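PDB 3BGY: probable mRNA-capping enzyme from Acanthamoeba polyphaga mimivirus, which builds the 5' cap of mRNA, this N-terminal domain removing the terminal phosphate of the 5'-triphosphate end in the first step. Local coordinates for residues T181-S195 / P206-I219. Sequence-based numbering, arbitrary orientation. Where two conformers were deposited one is given.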
loop_
_atom_site.group_PDB
_atom_site.type_symbol
_atom_site.label_atom_id
_atom_site.label_comp_id
_atom_site.label_asym_id
_atom_site.label_seq_id
_atom_site.Cartn_x
_atom_site.Cartn_y
_atom_site.Cartn_z
ATOM N N THR A 181 -11.407 -5.429 7.640
ATOM C CA THR A 181 -12.022 -6.247 6.602
ATOM C C THR A 181 -13.533 -6.064 6.747
ATOM O O THR A 181 -14.157 -6.658 7.609
ATOM C CB THR A 181 -11.558 -7.735 6.722
ATOM O OG1 THR A 181 -10.143 -7.797 6.504
ATOM C CG2 THR A 181 -12.235 -8.589 5.633
ATOM N N ILE A 182 -14.089 -5.170 5.939
ATOM C CA ILE A 182 -15.508 -4.851 6.054
ATOM C C ILE A 182 -16.496 -5.913 5.569
ATOM O O ILE A 182 -17.625 -5.981 6.054
ATOM C CB ILE A 182 -15.807 -3.430 5.513
ATOM C CG1 ILE A 182 -15.306 -3.278 4.083
ATOM C CG2 ILE A 182 -15.130 -2.356 6.426
ATOM C CD1 ILE A 182 -15.791 -1.981 3.399
ATOM N N ASN A 183 -16.056 -6.723 4.615
ATOM C CA ASN A 183 -16.817 -7.847 4.064
ATOM C C ASN A 183 -15.814 -8.725 3.345
ATOM O O ASN A 183 -14.623 -8.398 3.294
ATOM C CB ASN A 183 -17.996 -7.409 3.146
ATOM C CG ASN A 183 -17.573 -6.465 2.019
ATOM O OD1 ASN A 183 -16.645 -6.755 1.258
ATOM N ND2 ASN A 183 -18.285 -5.353 1.882
ATOM N N LYS A 184 -16.289 -9.811 2.736
ATOM C CA LYS A 184 -15.415 -10.750 2.033
ATOM C C LYS A 184 -14.638 -10.197 0.849
ATOM O O LYS A 184 -13.573 -10.697 0.526
ATOM C CB LYS A 184 -16.215 -11.982 1.576
ATOM C CG LYS A 184 -17.532 -11.647 0.892
ATOM C CD LYS A 184 -18.331 -12.892 0.516
ATOM C CE LYS A 184 -19.703 -12.492 -0.037
ATOM N NZ LYS A 184 -20.574 -13.661 -0.361
ATOM N N ASN A 185 -15.106 -9.069 0.313
ATOM C CA ASN A 185 -14.510 -8.492 -0.890
ATOM C C ASN A 185 -13.753 -7.185 -0.800
ATOM O O ASN A 185 -13.096 -6.788 -1.764
ATOM C CB ASN A 185 -15.608 -8.350 -1.938
ATOM C CG ASN A 185 -16.382 -9.639 -2.140
ATOM O OD1 ASN A 185 -15.788 -10.695 -2.304
ATOM N ND2 ASN A 185 -17.707 -9.557 -2.105
ATOM N N SER A 186 -13.787 -6.546 0.358
ATOM C CA SER A 186 -13.107 -5.270 0.491
ATOM C C SER A 186 -12.554 -5.038 1.881
ATOM O O SER A 186 -13.082 -5.552 2.867
ATOM C CB SER A 186 -14.031 -4.117 0.095
ATOM O OG SER A 186 -15.187 -4.143 0.888
ATOM N N ARG A 187 -11.534 -4.193 1.936
ATOM C CA ARG A 187 -10.838 -3.870 3.183
ATOM C C ARG A 187 -10.478 -2.393 3.204
ATOM O O ARG A 187 -10.138 -1.831 2.164
ATOM C CB ARG A 187 -9.578 -4.734 3.214
ATOM C CG ARG A 187 -8.821 -4.765 4.517
ATOM C CD ARG A 187 -7.579 -5.662 4.389
ATOM N NE ARG A 187 -6.525 -4.920 3.690
ATOM C CZ ARG A 187 -6.055 -5.196 2.474
ATOM N NH1 ARG A 187 -6.517 -6.240 1.793
ATOM N NH2 ARG A 187 -5.214 -4.350 1.895
ATOM N N ILE A 188 -10.638 -1.763 4.367
ATOM C CA ILE A 188 -10.276 -0.355 4.542
ATOM C C ILE A 188 -8.900 -0.341 5.222
ATOM O O ILE A 188 -8.748 -0.973 6.253
ATOM C CB ILE A 188 -11.296 0.383 5.458
ATOM C CG1 ILE A 188 -12.640 0.589 4.725
ATOM C CG2 ILE A 188 -10.733 1.775 5.923
ATOM C CD1 ILE A 188 -12.653 1.723 3.677
ATOM N N ASP A 189 -7.915 0.325 4.615
ATOM C CA ASP A 189 -6.573 0.451 5.213
ATOM C C ASP A 189 -6.360 1.913 5.548
ATOM O O ASP A 189 -6.564 2.770 4.696
ATOM C CB ASP A 189 -5.463 0.067 4.239
ATOM C CG ASP A 189 -5.427 -1.414 3.926
ATOM O OD1 ASP A 189 -6.004 -2.221 4.694
ATOM O OD2 ASP A 189 -4.782 -1.753 2.912
ATOM N N ILE A 190 -5.994 2.203 6.788
ATOM C CA ILE A 190 -5.717 3.587 7.195
ATOM C C ILE A 190 -4.337 3.528 7.808
ATOM O O ILE A 190 -4.101 2.771 8.761
ATOM C CB ILE A 190 -6.823 4.183 8.136
ATOM C CG1 ILE A 190 -6.512 5.626 8.528
ATOM C CG2 ILE A 190 -6.977 3.399 9.390
ATOM C CD1 ILE A 190 -6.817 6.661 7.532
ATOM N N THR A 191 -3.465 4.419 7.350
ATOM C CA THR A 191 -2.064 4.333 7.760
ATOM C C THR A 191 -1.412 5.646 8.148
ATOM O O THR A 191 -1.644 6.670 7.516
ATOM C CB THR A 191 -1.241 3.737 6.578
ATOM O OG1 THR A 191 -1.865 2.550 6.075
ATOM C CG2 THR A 191 0.161 3.336 7.015
ATOM N N ASP A 192 -0.629 5.595 9.232
ATOM C CA ASP A 192 0.167 6.734 9.710
ATOM C C ASP A 192 1.529 6.390 9.066
ATOM O O ASP A 192 2.137 5.355 9.391
ATOM C CB ASP A 192 0.222 6.682 11.245
ATOM C CG ASP A 192 1.267 7.622 11.853
ATOM O OD1 ASP A 192 2.304 7.912 11.222
ATOM O OD2 ASP A 192 1.068 8.039 13.009
ATOM N N VAL A 193 1.997 7.223 8.133
ATOM C CA VAL A 193 3.237 6.907 7.408
ATOM C C VAL A 193 4.333 7.945 7.629
ATOM O O VAL A 193 4.098 9.149 7.472
ATOM C CB VAL A 193 2.980 6.865 5.843
ATOM C CG1 VAL A 193 4.247 6.465 5.058
ATOM C CG2 VAL A 193 1.826 5.984 5.464
ATOM N N LYS A 194 5.546 7.471 7.939
ATOM C CA LYS A 194 6.719 8.356 8.089
ATOM C C LYS A 194 7.607 8.006 6.900
ATOM O O LYS A 194 8.060 6.873 6.778
ATOM C CB LYS A 194 7.416 8.141 9.441
ATOM C CG LYS A 194 6.615 8.808 10.594
ATOM C CD LYS A 194 7.204 8.482 11.954
ATOM C CE LYS A 194 6.322 8.991 13.097
ATOM N NZ LYS A 194 5.922 10.436 12.923
ATOM N N SER A 195 7.840 8.977 6.022
ATOM C CA SER A 195 8.643 8.758 4.822
ATOM C C SER A 195 9.948 9.540 4.817
ATOM O O SER A 195 10.023 10.642 5.366
ATOM C CB SER A 195 7.837 9.131 3.571
ATOM O OG SER A 195 6.619 8.411 3.513
ATOM N N PRO A 206 7.717 14.105 10.511
ATOM C CA PRO A 206 6.261 14.254 10.644
ATOM C C PRO A 206 5.510 13.234 9.799
ATOM O O PRO A 206 5.904 12.913 8.676
ATOM C CB PRO A 206 6.007 15.674 10.125
ATOM C CG PRO A 206 7.270 16.398 10.465
ATOM C CD PRO A 206 8.335 15.399 10.132
ATOM N N SER A 207 4.455 12.702 10.378
ATOM C CA SER A 207 3.644 11.707 9.699
ATOM C C SER A 207 2.689 12.239 8.647
ATOM O O SER A 207 2.264 13.400 8.731
ATOM C CB SER A 207 2.735 11.013 10.726
ATOM O OG SER A 207 3.437 10.191 11.642
ATOM N N ASN A 208 2.482 11.464 7.585
ATOM C CA ASN A 208 1.426 11.805 6.631
ATOM C C ASN A 208 0.409 10.687 6.910
ATOM O O ASN A 208 0.683 9.764 7.698
ATOM C CB ASN A 208 1.862 11.884 5.153
ATOM C CG ASN A 208 2.557 10.630 4.656
ATOM O OD1 ASN A 208 3.655 10.291 5.107
ATOM N ND2 ASN A 208 1.939 9.957 3.689
ATOM N N TYR A 209 -0.811 10.857 6.419
ATOM C CA TYR A 209 -1.889 9.883 6.630
ATOM C C TYR A 209 -2.510 9.451 5.326
ATOM O O TYR A 209 -2.747 10.274 4.457
ATOM C CB TYR A 209 -2.930 10.483 7.617
ATOM C CG TYR A 209 -2.301 10.975 8.907
ATOM C CD1 TYR A 209 -2.010 10.080 9.955
ATOM C CD2 TYR A 209 -1.872 12.315 9.040
ATOM C CE1 TYR A 209 -1.320 10.493 11.097
ATOM C CE2 TYR A 209 -1.149 12.740 10.182
ATOM C CZ TYR A 209 -0.887 11.826 11.195
ATOM O OH TYR A 209 -0.195 12.244 12.305
ATOM N N GLU A 210 -2.703 8.141 5.172
ATOM C CA GLU A 210 -3.213 7.552 3.931
ATOM C C GLU A 210 -4.409 6.669 4.200
ATOM O O GLU A 210 -4.400 5.888 5.142
ATOM C CB GLU A 210 -2.078 6.754 3.255
ATOM C CG GLU A 210 -0.969 7.699 2.747
ATOM C CD GLU A 210 0.247 7.042 2.136
ATOM O OE1 GLU A 210 0.308 5.798 2.057
ATOM O OE2 GLU A 210 1.159 7.803 1.732
ATOM N N LEU A 211 -5.427 6.777 3.346
ATOM C CA LEU A 211 -6.666 5.998 3.492
ATOM C C LEU A 211 -6.996 5.366 2.160
ATOM O O LEU A 211 -7.029 6.046 1.119
ATOM C CB LEU A 211 -7.851 6.889 3.891
ATOM C CG LEU A 211 -9.266 6.276 3.908
ATOM C CD1 LEU A 211 -9.397 5.191 4.976
ATOM C CD2 LEU A 211 -10.307 7.368 4.164
ATOM N N GLU A 212 -7.208 4.054 2.170
ATOM C CA GLU A 212 -7.565 3.389 0.921
ATOM C C GLU A 212 -8.608 2.330 1.123
ATOM O O GLU A 212 -8.746 1.801 2.208
ATOM C CB GLU A 212 -6.378 2.619 0.317
ATOM C CG GLU A 212 -5.154 3.405 -0.071
ATOM C CD GLU A 212 -4.094 3.394 1.005
ATOM O OE1 GLU A 212 -3.975 2.391 1.747
ATOM O OE2 GLU A 212 -3.371 4.395 1.103
ATOM N N LEU A 213 -9.406 2.090 0.083
ATOM C CA LEU A 213 -10.370 0.989 0.085
ATOM C C LEU A 213 -9.785 0.035 -0.962
ATOM O O LEU A 213 -9.768 0.351 -2.157
ATOM C CB LEU A 213 -11.788 1.438 -0.329
ATOM C CG LEU A 213 -12.772 0.262 -0.542
ATOM C CD1 LEU A 213 -13.130 -0.379 0.791
ATOM C CD2 LEU A 213 -14.012 0.717 -1.267
ATOM N N GLU A 214 -9.264 -1.113 -0.511
ATOM C CA GLU A 214 -8.664 -2.093 -1.422
ATOM C C GLU A 214 -9.570 -3.312 -1.591
ATOM O O GLU A 214 -10.129 -3.810 -0.615
ATOM C CB GLU A 214 -7.287 -2.559 -0.909
ATOM C CG GLU A 214 -6.389 -1.448 -0.384
ATOM C CD GLU A 214 -4.925 -1.622 -0.729
ATOM O OE1 GLU A 214 -4.454 -2.770 -0.901
ATOM O OE2 GLU A 214 -4.232 -0.586 -0.813
ATOM N N LEU A 215 -9.686 -3.803 -2.826
ATOM C CA LEU A 215 -10.512 -4.979 -3.120
ATOM C C LEU A 215 -9.731 -6.266 -2.816
ATOM O O LEU A 215 -8.490 -6.312 -2.935
ATOM C CB LEU A 215 -10.971 -5.007 -4.582
ATOM C CG LEU A 215 -11.906 -3.846 -4.924
ATOM C CD1 LEU A 215 -12.380 -4.066 -6.328
ATOM C CD2 LEU A 215 -13.095 -3.744 -3.991
ATOM N N ILE A 216 -10.484 -7.271 -2.377
ATOM C CA ILE A 216 -9.978 -8.625 -2.097
ATOM C C ILE A 216 -10.486 -9.480 -3.283
ATOM O O ILE A 216 -9.789 -10.385 -3.764
ATOM C CB ILE A 216 -10.521 -9.163 -0.737
ATOM C CG1 ILE A 216 -9.976 -8.333 0.422
ATOM C CG2 ILE A 216 -10.167 -10.672 -0.531
ATOM C CD1 ILE A 216 -10.679 -8.589 1.758
ATOM N N ASN A 217 -11.709 -9.192 -3.740
ATOM C CA ASN A 217 -12.315 -9.873 -4.905
ATOM C C ASN A 217 -13.047 -8.787 -5.674
ATOM O O ASN A 217 -13.318 -7.715 -5.116
ATOM C CB ASN A 217 -13.352 -10.919 -4.500
ATOM C CG ASN A 217 -12.779 -12.037 -3.681
ATOM O OD1 ASN A 217 -11.873 -12.744 -4.127
ATOM N ND2 ASN A 217 -13.277 -12.190 -2.463
ATOM N N LYS A 218 -13.326 -9.042 -6.952
ATOM C CA LYS A 218 -14.076 -8.101 -7.815
ATOM C C LYS A 218 -15.470 -7.903 -7.233
ATOM O O LYS A 218 -16.003 -8.799 -6.562
ATOM C CB LYS A 218 -14.227 -8.702 -9.231
ATOM C CG LYS A 218 -14.997 -7.842 -10.274
ATOM C CD LYS A 218 -15.632 -8.681 -11.420
ATOM C CE LYS A 218 -16.602 -9.764 -10.907
ATOM N NZ LYS A 218 -17.644 -10.183 -11.917
ATOM N N ILE A 219 -15.993 -6.689 -7.386
ATOM C CA ILE A 219 -17.350 -6.352 -6.957
ATOM C C ILE A 219 -17.946 -5.517 -8.087
ATOM O O ILE A 219 -17.216 -5.010 -8.928
ATOM C CB ILE A 219 -17.438 -5.544 -5.623
ATOM C CG1 ILE A 219 -16.662 -4.217 -5.682
ATOM C CG2 ILE A 219 -16.929 -6.392 -4.465
ATOM C CD1 ILE A 219 -16.789 -3.367 -4.443
HETATM O O HOH W 1 -6.474 -7.135 -1.216
HETATM O O HOH W 2 -3.063 -0.343 1.402
HETATM O O HOH W 3 -3.596 3.153 4.202
HETATM O O HOH W 4 0.446 10.483 14.060
HETATM O O HOH W 5 6.296 11.415 6.384
HETATM O O HOH W 6 4.289 8.016 1.619
#
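Ile188 lays its CG2 methyl against Leu211 CD1 at 3.8 Å, while its other branch, CD1, meets Leu213 CD1 at 3.6 Å in the modelled conformer. The branched isoleucine thus touches two leucines of the neighbouring strand, and helix 221-235 covers this apolar patch. On the other face Arg187 rises from the sheet, leaning toward Asp189, CG anti to the backbone N (chi1 -169°), then bends at chi3 to grip Asp189 side-on: NE meets OD1 at 2.9 Å and NH2 meets OD2 at 2.8 Å, nearly coplanar. Arg187 NH2 also comes within 3.3 Å of Glu214 OE1, a weak salt bridge made in one of two deposited conformers and so less certain. Nearer the far end, Ser207 OG donates to Asp192 OD1 at 2.6 Å and accepts from Lys194 NZ at 2.8 Å, a small hydroxyl linking acid and base. Paired backbone bonds, such as Asp189 N to Glu212 O, join antiparallel strands 186-195 and 208-215. The result is a beta hairpin in the wall of a closed antiparallel barrel, largely apolar mid-face toward the helices, its other face mostly polar and acid-rich, consistent with the tunnel interior characteristic of tunnel-type RNA triphosphatases.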